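PDB 4CW4: beta-ketoacyl synthase from Pseudomonas aeruginosa, which catalyses the first condensation of fatty acid synthesis, joining acetyl-CoA to malonyl-ACP to give acetoacetyl-ACP. Local coordinates for residues D160-Q172 and I322-E334. Numbering follows the deposited sequence.
Sequences DSYRALTVKSAGQ and IEGYSAMGALATE
The guanidinium of Arg163 and the carboxylate of Glu323, their planes 31° apart, form a long salt bridge, NH1 to OE1 4.0 Å. OE1 lies well out of the guanidinium plane, so the attraction is of charges only; the hydrogen bonding passes through a water that accepts from NH1 and donates to OE1. Arg245 of the second subunit also pairs with OE1, so this carboxylate ties the contact to the dimer interface.

Val167 is the apolar wedge. With CG1 anti to its backbone N (chi1 169°), CG2 is left beside that N and reaches Leu331 CB at 3.8 Å. Val167 CB rests 3.7 Å from Ile322 CG2. Next to it Leu165 CD1 meets Ile322 CD1 at a methyl-to-methyl 3.9 Å, the two side chains crossing at about a right angle. In one of its two conformers, Ser326 OG donates to Ile322 O and accepts from a water that bridges to Thr166 OG1.

A single direct hydrogen bond joins the segments: Glu334 N to Thr166 O, 3.0 Å and 163° at the hydrogen. Thr333 and Thr166 lie side by side there, and Thr333 OG1 N-caps the following helix by accepting from Gly336 N. Lys168 turns its amine back onto Leu165 O (NZ to O 2.7 Å) and Asp102, leaving its CE against Glu334 OE1. Two waters link Ser169 OG with Ala332 O.

Leu331, which Val167 CG2 touches, lies about 7 Å from the predicted active-site His477, side chain to side chain. Within the N-terminal ketosynthase region of this thiolase-like enzyme, 160-172 leaves the two-stranded 104-112/155-163 arm, crosses helix 319-327 at Ile322, Glu323 and Ser326, passes the start of helix 334-341, and enters strand 169-171 beside strand 91-93.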
loop_
_atom_site.group_PDB
_atom_site.type_symbol
_atom_site.label_atom_id
_atom_site.label_comp_id
_atom_site.label_asym_id
_atom_site.label_seq_id
_atom_site.Cartn_x
_atom_site.Cartn_y
_atom_site.Cartn_z
ATOM N N ASP A 160 -16.603 27.338 13.229
ATOM C CA ASP A 160 -17.355 26.210 12.707
ATOM C C ASP A 160 -18.377 26.691 11.705
ATOM O O ASP A 160 -19.091 27.669 11.946
ATOM C CB ASP A 160 -18.052 25.468 13.836
ATOM C CG ASP A 160 -17.084 24.972 14.865
ATOM O OD1 ASP A 160 -16.115 24.291 14.485
ATOM O OD2 ASP A 160 -17.238 25.343 16.041
ATOM N N SER A 161 -18.453 25.983 10.590
ATOM C CA SER A 161 -19.439 26.270 9.563
ATOM C C SER A 161 -19.830 24.963 8.872
ATOM O O SER A 161 -19.160 23.951 9.039
ATOM C CB SER A 161 -18.871 27.265 8.556
ATOM O OG SER A 161 -19.897 27.861 7.771
ATOM N N TYR A 162 -20.932 24.995 8.130
ATOM C CA TYR A 162 -21.486 23.811 7.489
ATOM C C TYR A 162 -21.751 24.060 6.024
ATOM O O TYR A 162 -22.274 25.106 5.643
ATOM C CB TYR A 162 -22.746 23.363 8.241
ATOM C CG TYR A 162 -22.370 22.988 9.643
ATOM C CD1 TYR A 162 -22.326 23.938 10.656
ATOM C CD2 TYR A 162 -21.967 21.692 9.938
ATOM C CE1 TYR A 162 -21.903 23.595 11.930
ATOM C CE2 TYR A 162 -21.555 21.343 11.208
ATOM C CZ TYR A 162 -21.527 22.293 12.199
ATOM O OH TYR A 162 -21.114 21.936 13.471
ATOM N N ARG A 163 -21.385 23.089 5.190
ATOM C CA ARG A 163 -21.559 23.237 3.752
ATOM C C ARG A 163 -22.162 21.989 3.141
ATOM O O ARG A 163 -22.161 20.921 3.746
ATOM C CB ARG A 163 -20.226 23.563 3.071
ATOM C CG ARG A 163 -19.197 22.428 3.158
ATOM C CD ARG A 163 -17.866 22.817 2.550
ATOM N NE ARG A 163 -18.014 23.108 1.123
ATOM C CZ ARG A 163 -17.979 22.201 0.152
ATOM N NH1 ARG A 163 -17.766 20.921 0.425
ATOM N NH2 ARG A 163 -18.155 22.585 -1.103
ATOM N N ALA A 164 -22.666 22.141 1.926
ATOM C CA ALA A 164 -23.222 21.022 1.189
ATOM C C ALA A 164 -22.166 20.462 0.245
ATOM O O ALA A 164 -21.390 21.206 -0.338
ATOM C CB ALA A 164 -24.437 21.449 0.420
ATOM N N LEU A 165 -22.136 19.142 0.128
ATOM C CA LEU A 165 -21.309 18.480 -0.879
ATOM C C LEU A 165 -22.077 18.478 -2.193
ATOM O O LEU A 165 -23.304 18.414 -2.208
ATOM C CB LEU A 165 -21.019 17.038 -0.463
ATOM C CG LEU A 165 -20.290 16.795 0.859
ATOM C CD1 LEU A 165 -20.241 15.310 1.180
ATOM C CD2 LEU A 165 -18.875 17.342 0.787
ATOM N N THR A 166 -21.368 18.537 -3.309
ATOM C CA THR A 166 -22.038 18.441 -4.608
ATOM C C THR A 166 -22.523 17.013 -4.905
ATOM O O THR A 166 -23.365 16.817 -5.763
ATOM C CB THR A 166 -21.119 18.879 -5.745
ATOM O OG1 THR A 166 -19.994 18.006 -5.782
ATOM C CG2 THR A 166 -20.667 20.337 -5.544
ATOM N N VAL A 167 -21.966 16.036 -4.197
ATOM C CA VAL A 167 -22.285 14.616 -4.345
ATOM C C VAL A 167 -23.173 14.194 -3.185
ATOM O O VAL A 167 -22.882 14.526 -2.033
ATOM C CB VAL A 167 -20.968 13.798 -4.338
ATOM C CG1 VAL A 167 -21.217 12.298 -4.210
ATOM C CG2 VAL A 167 -20.172 14.119 -5.598
ATOM N N LYS A 168 -24.254 13.475 -3.478
ATOM C CA LYS A 168 -25.223 13.115 -2.441
ATOM C C LYS A 168 -25.397 11.608 -2.276
ATOM O O LYS A 168 -26.217 11.197 -1.467
ATOM C CB LYS A 168 -26.620 13.703 -2.732
ATOM C CG LYS A 168 -26.671 15.181 -3.146
ATOM C CD LYS A 168 -26.301 16.125 -2.039
ATOM C CE LYS A 168 -26.396 17.582 -2.510
ATOM N NZ LYS A 168 -25.933 18.490 -1.450
ATOM N N SER A 169 -24.669 10.804 -3.057
ATOM C CA SER A 169 -24.930 9.370 -3.151
ATOM C C SER A 169 -23.688 8.512 -2.933
ATOM O O SER A 169 -22.581 8.964 -3.132
ATOM C CB SER A 169 -25.558 9.047 -4.506
ATOM O OG SER A 169 -24.882 9.727 -5.547
ATOM N N ALA A 170 -23.904 7.276 -2.504
ATOM C CA ALA A 170 -22.823 6.319 -2.246
ATOM C C ALA A 170 -23.358 4.903 -2.167
ATOM O O ALA A 170 -24.547 4.703 -1.891
ATOM C CB ALA A 170 -22.117 6.656 -0.953
ATOM N N GLY A 171 -22.471 3.932 -2.386
ATOM C CA GLY A 171 -22.774 2.532 -2.115
ATOM C C GLY A 171 -22.500 2.217 -0.661
ATOM O O GLY A 171 -21.353 2.182 -0.235
ATOM N N GLN A 172 -23.577 1.994 0.088
ATOM C CA GLN A 172 -23.557 1.877 1.549
ATOM C C GLN A 172 -24.002 0.504 1.990
ATOM O O GLN A 172 -24.936 -0.047 1.400
ATOM C CB GLN A 172 -24.519 2.919 2.135
ATOM C CG GLN A 172 -24.080 4.358 1.880
ATOM C CD GLN A 172 -25.239 5.324 1.902
ATOM O OE1 GLN A 172 -25.646 5.799 2.963
ATOM N NE2 GLN A 172 -25.775 5.632 0.732
ATOM N N ILE A 322 -14.918 12.316 -0.468
ATOM C CA ILE A 322 -15.889 12.749 -1.446
ATOM C C ILE A 322 -15.423 14.050 -2.097
ATOM O O ILE A 322 -15.436 14.174 -3.325
ATOM C CB ILE A 322 -17.302 12.895 -0.830
ATOM C CG1 ILE A 322 -17.833 11.529 -0.367
ATOM C CG2 ILE A 322 -18.254 13.538 -1.828
ATOM C CD1 ILE A 322 -19.061 11.628 0.526
ATOM N N GLU A 323 -14.996 15.021 -1.291
ATOM C CA GLU A 323 -14.508 16.266 -1.869
ATOM C C GLU A 323 -13.254 16.072 -2.711
ATOM O O GLU A 323 -13.108 16.711 -3.748
ATOM C CB GLU A 323 -14.285 17.345 -0.813
ATOM C CG GLU A 323 -13.930 18.681 -1.468
ATOM C CD GLU A 323 -13.699 19.833 -0.520
ATOM O OE1 GLU A 323 -13.962 19.718 0.691
ATOM O OE2 GLU A 323 -13.256 20.892 -1.015
ATOM N N GLY A 324 -12.359 15.193 -2.270
ATOM C CA GLY A 324 -11.120 14.927 -3.005
ATOM C C GLY A 324 -11.371 14.376 -4.408
ATOM O O GLY A 324 -10.757 14.809 -5.386
ATOM N N TYR A 325 -12.273 13.405 -4.513
ATOM C CA TYR A 325 -12.641 12.884 -5.820
ATOM C C TYR A 325 -13.458 13.874 -6.654
ATOM O O TYR A 325 -13.273 13.972 -7.861
ATOM C CB TYR A 325 -13.363 11.547 -5.703
ATOM C CG TYR A 325 -12.461 10.372 -5.400
ATOM C CD1 TYR A 325 -11.605 9.866 -6.360
ATOM C CD2 TYR A 325 -12.476 9.768 -4.160
ATOM C CE1 TYR A 325 -10.784 8.778 -6.092
ATOM C CE2 TYR A 325 -11.674 8.672 -3.883
ATOM C CZ TYR A 325 -10.819 8.193 -4.849
ATOM O OH TYR A 325 -9.998 7.123 -4.586
ATOM N N SER A 326 -14.354 14.606 -6.000
ATOM C CA SER A 326 -15.129 15.634 -6.678
ATOM C C SER A 326 -14.204 16.685 -7.289
ATOM O O SER A 326 -14.411 17.127 -8.414
ATOM C CB SER A 326 -16.111 16.291 -5.707
ATOM O OG SER A 326 -17.072 15.361 -5.245
ATOM N N ALA A 327 -13.171 17.064 -6.545
ATOM C CA ALA A 327 -12.235 18.104 -6.984
ATOM C C ALA A 327 -11.556 17.717 -8.303
ATOM O O ALA A 327 -11.142 18.584 -9.068
ATOM C CB ALA A 327 -11.183 18.392 -5.910
ATOM N N MET A 328 -11.453 16.418 -8.560
ATOM C CA MET A 328 -10.979 15.889 -9.837
ATOM C C MET A 328 -12.059 15.777 -10.905
ATOM O O MET A 328 -11.767 15.412 -12.042
ATOM C CB MET A 328 -10.471 14.469 -9.653
ATOM C CG MET A 328 -9.494 14.263 -8.548
ATOM S SD MET A 328 -9.003 12.540 -8.472
ATOM C CE MET A 328 -8.162 12.335 -10.043
ATOM N N GLY A 329 -13.308 16.038 -10.548
ATOM C CA GLY A 329 -14.410 15.827 -11.471
ATOM C C GLY A 329 -14.738 14.363 -11.690
ATOM O O GLY A 329 -15.349 14.018 -12.693
ATOM N N ALA A 330 -14.355 13.501 -10.753
ATOM C CA ALA A 330 -14.476 12.046 -10.928
ATOM C C ALA A 330 -15.823 11.463 -10.555
ATOM O O ALA A 330 -16.152 10.363 -11.011
ATOM C CB ALA A 330 -13.390 11.342 -10.133
ATOM N N LEU A 331 -16.581 12.149 -9.693
ATOM C CA LEU A 331 -17.814 11.582 -9.132
ATOM C C LEU A 331 -19.060 12.124 -9.792
ATOM O O LEU A 331 -19.069 13.249 -10.278
ATOM C CB LEU A 331 -17.922 11.864 -7.639
ATOM C CG LEU A 331 -16.746 11.395 -6.770
ATOM C CD1 LEU A 331 -17.036 11.723 -5.314
ATOM C CD2 LEU A 331 -16.454 9.902 -6.961
ATOM N N ALA A 332 -20.117 11.313 -9.783
ATOM C CA ALA A 332 -21.437 11.765 -10.213
ATOM C C ALA A 332 -22.001 12.729 -9.178
ATOM O O ALA A 332 -22.227 12.354 -8.033
ATOM C CB ALA A 332 -22.367 10.587 -10.356
ATOM N N THR A 333 -22.253 13.965 -9.595
ATOM C CA THR A 333 -22.844 14.964 -8.705
ATOM C C THR A 333 -24.357 15.041 -8.905
ATOM O O THR A 333 -24.891 14.560 -9.902
ATOM C CB THR A 333 -22.287 16.351 -9.011
ATOM O OG1 THR A 333 -22.739 16.764 -10.301
ATOM C CG2 THR A 333 -20.756 16.359 -8.962
ATOM N N GLU A 334 -25.055 15.638 -7.950
ATOM C CA GLU A 334 -26.475 15.887 -8.138
ATOM C C GLU A 334 -26.727 16.694 -9.417
ATOM O O GLU A 334 -27.609 16.363 -10.204
ATOM C CB GLU A 334 -27.060 16.600 -6.924
ATOM C CG GLU A 334 -28.534 16.961 -7.052
ATOM C CD GLU A 334 -29.096 17.465 -5.743
ATOM O OE1 GLU A 334 -28.578 18.485 -5.224
ATOM O OE2 GLU A 334 -30.055 16.845 -5.234
HETATM O O HOH W 1 -16.295 19.645 2.367
HETATM O O HOH W 2 -18.676 16.824 -3.489
HETATM O O HOH W 3 -24.543 12.432 -6.252
HETATM O O HOH W 4 -21.914 9.820 -6.777
#